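Local coordinates for protein TRAP-T family transporter, DctP (Periplasmic binding) subunit (Sulfitobacter sp. NAS-14.1, PDB 4PF8) that binds beta-D-galacturonate in the periplasm and probably hands it to the membrane components of a TRAP transporter for uptake, at residues 30-33 with 34-38; 276-279 with 280-284. All coordinates share one frame; numbering follows the deposited sequence.

Overall arrangement
Contact 1 (30-33 with 34-38) and contact 2 (276-279 with 280-284) are both local, each made by one continuous run of chain, and their centres lie 19 Å apart. The first is the more central, its centre 12 Å from the centre of the chain against 22 Å, and includes two residues of the sugar pocket. Its chemistry is an aromatic stack, formed before a helix starts, whose histidine also hydrogen-bonds the sugar. Contact 2 sits at the far end of helix 248-282, where main-chain bonds and a mostly exposed salt bridge prevail. Contact 1 packs on helix 248-282 through Tyr36 and Pro37, contact 2 ends that helix, and both touch helix 209-214.

Contact 1. Residues 30-33 with 34-38. With GTR (beta-D-galactopyranuronic acid), chain D.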
ATOM      1  N   ASN A  30      -2.220  -0.139  12.362  1.00  7.51           N
ATOM      2  CA  ASN A  30      -2.973  -0.494  11.164  1.00  7.01           C
ATOM      3  C   ASN A  30      -3.799   0.716  10.777  1.00  7.35           C
ATOM      4  O   ASN A  30      -4.456   1.310  11.621  1.00  9.13           O
ATOM      5  CB  ASN A  30      -3.894  -1.650  11.509  1.00  7.63           C
ATOM      6  CG  ASN A  30      -4.683  -2.188  10.315  1.00  8.87           C
ATOM      7  OD1 ASN A  30      -4.324  -2.006   9.149  1.00  9.06           O
ATOM      8  ND2 ASN A  30      -5.718  -2.913  10.615  1.00 10.68           N
ATOM      9  N   ILE A  31      -3.800   1.054   9.486  1.00  5.19           N
ATOM     10  CA  ILE A  31      -4.613   2.142   8.976  1.00  6.98           C
ATOM     11  C   ILE A  31      -6.070   1.740   8.730  1.00  7.19           C
ATOM     12  O   ILE A  31      -6.950   2.587   8.661  1.00  8.49           O
ATOM     13  CB  ILE A  31      -3.992   2.704   7.680  1.00  7.60           C
ATOM     14  CG1 ILE A  31      -4.434   4.140   7.407  1.00 12.58           C
ATOM     15  CG2 ILE A  31      -4.286   1.796   6.487  1.00  8.72           C
ATOM     16  CD1 ILE A  31      -3.612   4.785   6.277  1.00 15.10           C
ATOM     17  N   HIS A  32      -6.314   0.438   8.592  1.00  8.00           N
ATOM     18  CA  HIS A  32      -7.610  -0.047   8.129  1.00  7.77           C
ATOM     19  C   HIS A  32      -8.648  -0.295   9.187  1.00  8.71           C
ATOM     20  O   HIS A  32      -8.330  -0.379  10.375  1.00  9.66           O
ATOM     21  CB  HIS A  32      -7.379  -1.321   7.352  1.00  6.98           C
ATOM     22  CG  HIS A  32      -6.691  -1.085   6.061  1.00  6.75           C
ATOM     23  ND1 HIS A  32      -7.301  -0.429   5.014  1.00  9.25           N
ATOM     24  CD2 HIS A  32      -5.441  -1.376   5.656  1.00  8.07           C
ATOM     25  CE1 HIS A  32      -6.451  -0.351   4.003  1.00  7.85           C
ATOM     26  NE2 HIS A  32      -5.314  -0.904   4.376  1.00  8.61           N
ATOM     27  N   VAL A  33      -9.909  -0.389   8.759  1.00  9.44           N
ATOM     28  CA  VAL A  33     -10.987  -0.799   9.638  1.00 10.40           C
ATOM     29  C   VAL A  33     -10.720  -2.192  10.196  1.00 10.01           C
ATOM     30  O   VAL A  33      -9.941  -2.941   9.626  1.00  9.43           O
ATOM     31  CB  VAL A  33     -12.346  -0.752   8.928  1.00 14.26           C
ATOM     32  CG1 VAL A  33     -12.627   0.689   8.467  1.00 20.38           C
ATOM     33  CG2 VAL A  33     -12.379  -1.740   7.762  1.00 16.49           C
ATOM     34  N   GLU A  34     -11.351  -2.521  11.324  1.00 12.17           N
ATOM     35  CA  GLU A  34     -11.093  -3.788  11.985  1.00 13.24           C
ATOM     36  C   GLU A  34     -11.394  -4.977  11.078  1.00 12.46           C
ATOM     37  O   GLU A  34     -10.660  -5.973  11.099  1.00 14.60           O
ATOM     38  CB  GLU A  34     -11.915  -3.895  13.281  1.00 18.66           C
ATOM     39  CG  GLU A  34     -11.541  -5.100  14.124  1.00 27.56           C
ATOM     40  CD  GLU A  34     -12.107  -5.051  15.537  1.00 35.00           C
ATOM     41  OE1 GLU A  34     -12.778  -4.056  15.889  1.00 39.57           O
ATOM     42  OE2 GLU A  34     -11.879  -6.022  16.291  1.00 38.44           O
ATOM     43  N   ASP A  35     -12.492  -4.912  10.328  1.00 12.19           N
ATOM     44  CA  ASP A  35     -12.848  -6.037   9.468  1.00 12.86           C
ATOM     45  C   ASP A  35     -12.245  -5.828   8.071  1.00 11.68           C
ATOM     46  O   ASP A  35     -12.883  -5.292   7.159  1.00 12.71           O
ATOM     47  CB  ASP A  35     -14.360  -6.231   9.380  1.00 18.93           C
ATOM     48  CG  ASP A  35     -14.726  -7.512   8.634  1.00 30.16           C
ATOM     49  OD1 ASP A  35     -13.810  -8.308   8.325  1.00 23.58           O
ATOM     50  OD2 ASP A  35     -15.922  -7.714   8.343  1.00 33.06           O
ATOM     51  N   TYR A  36     -11.000  -6.260   7.922  1.00 13.34           N
ATOM     52  CA  TYR A  36     -10.205  -6.007   6.708  1.00 10.50           C
ATOM     53  C   TYR A  36      -9.062  -7.041   6.725  1.00 13.17           C
ATOM     54  O   TYR A  36      -8.594  -7.418   7.790  1.00 12.30           O
ATOM     55  CB  TYR A  36      -9.650  -4.579   6.732  1.00 10.15           C
ATOM     56  CG  TYR A  36      -9.170  -4.073   5.391  1.00  8.19           C
ATOM     57  CD1 TYR A  36     -10.075  -3.577   4.466  1.00 10.29           C
ATOM     58  CD2 TYR A  36      -7.827  -4.058   5.066  1.00  8.65           C
ATOM     59  CE1 TYR A  36      -9.649  -3.104   3.233  1.00  7.60           C
ATOM     60  CE2 TYR A  36      -7.387  -3.589   3.825  1.00  7.89           C
ATOM     61  CZ  TYR A  36      -8.316  -3.108   2.914  1.00  7.36           C
ATOM     62  OH  TYR A  36      -7.871  -2.611   1.689  1.00  9.01           O
ATOM     63  N   PRO A  37      -8.591  -7.508   5.562  1.00 12.00           N
ATOM     64  CA  PRO A  37      -7.605  -8.613   5.554  1.00 12.55           C
ATOM     65  C   PRO A  37      -6.288  -8.330   6.281  1.00 11.21           C
ATOM     66  O   PRO A  37      -5.740  -9.194   6.984  1.00 11.49           O
ATOM     67  CB  PRO A  37      -7.344  -8.835   4.059  1.00 10.76           C
ATOM     68  CG  PRO A  37      -8.640  -8.453   3.428  1.00 11.91           C
ATOM     69  CD  PRO A  37      -9.160  -7.274   4.220  1.00 12.87           C
ATOM     70  N   VAL A  38      -5.800  -7.109   6.130  1.00  9.70           N
ATOM     71  CA  VAL A  38      -4.610  -6.670   6.834  1.00  9.22           C
ATOM     72  C   VAL A  38      -4.822  -6.809   8.338  1.00  9.98           C
ATOM     73  O   VAL A  38      -3.973  -7.330   9.045  1.00 10.37           O
ATOM     74  CB  VAL A  38      -4.303  -5.199   6.511  1.00  8.38           C
ATOM     75  CG1 VAL A  38      -3.168  -4.685   7.394  1.00  8.46           C
ATOM     76  CG2 VAL A  38      -3.975  -5.031   5.022  1.00  9.84           C
TER
HETATM   77  C1  GTR D 402      -4.381   1.466   0.861  1.00  5.44           C
HETATM   78  C2  GTR D 402      -3.240   0.976   1.690  1.00  5.28           C
HETATM   79  C3  GTR D 402      -3.129   1.890   2.896  1.00  7.07           C
HETATM   80  C4  GTR D 402      -2.880   3.332   2.475  1.00  6.96           C
HETATM   81  C5  GTR D 402      -4.038   3.709   1.557  1.00  7.09           C
HETATM   82  C6  GTR D 402      -3.838   5.112   0.996  1.00  9.45           C
HETATM   83  O1  GTR D 402      -4.503   0.664  -0.356  1.00  6.84           O
HETATM   84  O2  GTR D 402      -3.560  -0.374   2.125  1.00  6.58           O
HETATM   85  O3  GTR D 402      -1.963   1.459   3.632  1.00  7.50           O
HETATM   86  O4  GTR D 402      -1.639   3.373   1.750  1.00  9.35           O
HETATM   87  O5  GTR D 402      -4.165   2.783   0.458  1.00  6.32           O
HETATM   88  O6A GTR D 402      -4.289   5.300  -0.165  1.00  7.19           O
HETATM   89  O6B GTR D 402      -3.383   6.005   1.747  1.00  8.04           O
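The galacturonate pocket is bordered here by the loop that joins strand 26-29 to helix 37-52, and the rings that meet across this loop are His32 and Tyr36. The two rings form an offset stack: their centroids are 3.8 Å apart and their planes differ by 13°. Tyr36 CE2 stands over the middle of the imidazole, and the closest approach is His32 CG to Tyr36 CD2 at 3.3 Å. On the opposite face of the imidazole, Ile31 CG2 sits toward the rim, so the ring is sandwiched and its tilt restricted. At the ring's edge, His32 NE2 donates to GTR O2 over 2.9 Å, with the acceptor close to the ring plane but the bond bent to 146° at the hydrogen. Ile31 adds a van der Waals approach, its CG2 lying 3.7 Å from GTR O3.

This solute-binding protein of family 7 places its first pocket residues just ahead of a helix, with Tyr36 at the N-cap position. The tyrosine CG is anti to its own main-chain nitrogen (chi1 -163°), which carries the phenol back beneath His32. Its hydroxyl is hydrogen-bonded to Ser211 of the pocket, which makes Tyr36 a second-shell support for the histidine. The other ring face of Tyr36 meets Pro37 CD near the rim.

Behind the stack, Asn30 OD1 takes a weak but nearly straight bond from His32 N, 3.2 Å long. The same oxygen touches Val38 CG1 at 3.4 Å, while the amide nitrogen of Asn30 is held by Ser39 and His63. Val33 closes the turn from outside, CG2 resting 4.1 Å from Tyr36 CB, and its carbonyl oxygen accepts from the Ser39 hydroxyl.

Contact 2. Residues 276-279 with 280-284; sequences SMKI and IMDGG
The last turns of helix 248-282 end in a Schellman motif, and Lys278 and Asp282 bridge the final turn on its outer side. Lys278 NZ donates to Asp282 OD2 over 3.0 Å, meeting the syn lone pair; the lysine chain runs extended until a bend at its last torsion (chi4 -62°) turns the ammonium toward the carboxylate. The other oxygen is served by a water, which donates to Asp282 OD1 and weakly accepts from the same ammonium. Inside the helix, Ser276 O, Met277 O and Lys278 O accept from Ile280 N, Met281 N and Asp282 N, each over 2.9 Å. Gly283 N makes only weak bonds, to Ile279 O and Ile280 O. Ile280 O also accepts from Val285 N, Gly284 N returns to Met281 O at 3.2 Å, and the positive phi of Gly284 (90°) completes the helix ending.

Ile280 lays CG1 3.2 Å from Ser276 O, and Met277 brings its CE to 4.2 Å from CG of Met281, both being selenomethionine. Ile280 also touches Tyr212 and Val287; cutting it back to alanine is likely to leave a gap between them. Ser276 OG bonds Arg272 of its own helix and Glu213, and Ser276, Met277 and Ile280 pack this helix end on helix 209-214, while Ile280 and Met281 rest on strand 286-289.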
ATOM      1  N   SER A 276     -15.647  -7.171  -2.082  1.00 10.02           N
ATOM      2  CA  SER A 276     -15.757  -5.715  -2.163  1.00  8.69           C
ATOM      3  C   SER A 276     -16.267  -5.294  -3.545  1.00  8.71           C
ATOM      4  O   SER A 276     -17.118  -4.408  -3.639  1.00  9.92           O
ATOM      5  CB  SER A 276     -14.421  -5.036  -1.862  1.00  9.25           C
ATOM      6  OG  SER A 276     -14.149  -5.107  -0.482  1.00 11.87           O
HETATM    7  N   MSE A 277     -15.756  -5.907  -4.616  1.00  9.65           N
HETATM    8  CA  MSE A 277     -16.277  -5.641  -5.957  1.00  9.47           C
HETATM    9  C   MSE A 277     -17.779  -5.883  -6.025  1.00  9.77           C
HETATM   10  O   MSE A 277     -18.512  -5.098  -6.627  1.00 10.13           O
HETATM   11  CB  MSE A 277     -15.569  -6.502  -6.998  1.00 13.50           C
HETATM   12  CG  MSE A 277     -14.168  -6.065  -7.336  1.00 17.58           C
HETATM   13 SE   MSE A 277     -14.066  -4.279  -8.204  0.68 19.26          SE
HETATM   14  CE  MSE A 277     -15.686  -4.161  -8.900  1.00  9.18           C
ATOM     15  N   LYS A 278     -18.246  -6.969  -5.420  1.00 10.06           N
ATOM     16  CA  LYS A 278     -19.680  -7.243  -5.403  1.00 11.05           C
ATOM     17  C   LYS A 278     -20.471  -6.137  -4.680  1.00 12.04           C
ATOM     18  O   LYS A 278     -21.525  -5.697  -5.147  1.00 12.49           O
ATOM     19  CB  LYS A 278     -19.956  -8.612  -4.771  1.00 11.89           C
ATOM     20  CG  LYS A 278     -21.391  -9.068  -4.956  1.00 17.22           C
ATOM     21  CD  LYS A 278     -21.612 -10.435  -4.379  1.00 19.65           C
ATOM     22  CE  LYS A 278     -22.995 -10.948  -4.732  1.00 25.55           C
ATOM     23  NZ  LYS A 278     -24.081 -10.086  -4.168  1.00 28.55           N
ATOM     24  N   ILE A 279     -19.959  -5.690  -3.539  1.00 10.81           N
ATOM     25  CA  ILE A 279     -20.595  -4.615  -2.776  1.00 10.94           C
ATOM     26  C   ILE A 279     -20.661  -3.329  -3.608  1.00 10.45           C
ATOM     27  O   ILE A 279     -21.691  -2.637  -3.642  1.00 11.96           O
ATOM     28  CB  ILE A 279     -19.837  -4.387  -1.457  1.00 11.00           C
ATOM     29  CG1 ILE A 279     -20.080  -5.567  -0.521  1.00 13.95           C
ATOM     30  CG2 ILE A 279     -20.271  -3.087  -0.775  1.00 11.08           C
ATOM     31  CD1 ILE A 279     -19.143  -5.623   0.623  1.00 13.86           C
ATOM     32  N   ILE A 280     -19.554  -3.017  -4.269  1.00 10.24           N
ATOM     33  CA  ILE A 280     -19.426  -1.825  -5.099  1.00 11.85           C
ATOM     34  C   ILE A 280     -20.456  -1.871  -6.206  1.00 12.67           C
ATOM     35  O   ILE A 280     -21.209  -0.903  -6.430  1.00 12.42           O
ATOM     36  CB  ILE A 280     -17.979  -1.770  -5.680  1.00 12.55           C
ATOM     37  CG1 ILE A 280     -16.998  -1.343  -4.567  1.00 16.61           C
ATOM     38  CG2 ILE A 280     -17.881  -0.899  -6.921  1.00 18.79           C
ATOM     39  CD1 ILE A 280     -15.536  -1.709  -4.905  1.00 16.15           C
HETATM   40  N   MSE A 281     -20.556  -3.009  -6.879  1.00 11.77           N
HETATM   41  CA  MSE A 281     -21.475  -3.100  -8.008  1.00 11.40           C
HETATM   42  C   MSE A 281     -22.921  -3.079  -7.520  1.00 15.00           C
HETATM   43  O   MSE A 281     -23.786  -2.431  -8.133  1.00 18.49           O
HETATM   44  CB  MSE A 281     -21.169  -4.336  -8.842  1.00 15.91           C
HETATM   45  CG  MSE A 281     -19.794  -4.240  -9.515  1.00 16.86           C
HETATM   46 SE   MSE A 281     -19.401  -5.743 -10.681  0.75 22.86          SE
HETATM   47  CE  MSE A 281     -19.271  -7.116  -9.354  1.00 18.58           C
ATOM     48  N   ASP A 282     -23.191  -3.757  -6.409  1.00 13.40           N
ATOM     49  CA  ASP A 282     -24.548  -3.798  -5.861  1.00 14.48           C
ATOM     50  C   ASP A 282     -24.960  -2.420  -5.306  1.00 16.53           C
ATOM     51  O   ASP A 282     -26.148  -2.135  -5.142  1.00 19.81           O
ATOM     52  CB  ASP A 282     -24.651  -4.818  -4.729  1.00 15.12           C
ATOM     53  CG  ASP A 282     -24.610  -6.266  -5.205  1.00 24.00           C
ATOM     54  OD1 ASP A 282     -24.688  -6.530  -6.421  1.00 25.43           O
ATOM     55  OD2 ASP A 282     -24.494  -7.148  -4.325  1.00 23.52           O
ATOM     56  N   GLY A 283     -23.978  -1.582  -5.024  1.00 15.84           N
ATOM     57  CA  GLY A 283     -24.208  -0.250  -4.492  1.00 17.20           C
ATOM     58  C   GLY A 283     -24.383   0.822  -5.556  1.00 20.11           C
ATOM     59  O   GLY A 283     -24.447   2.008  -5.240  1.00 27.84           O
ATOM     60  N   GLY A 284     -24.424   0.412  -6.817  1.00 16.45           N
ATOM     61  CA  GLY A 284     -24.730   1.318  -7.914  1.00 21.37           C
ATOM     62  C   GLY A 284     -23.553   2.019  -8.568  1.00 18.33           C
ATOM     63  O   GLY A 284     -23.730   2.911  -9.393  1.00 21.19           O
TER
HETATM   64  O   HOH W   1     -24.492  -9.333  -7.407  1.00 28.03           O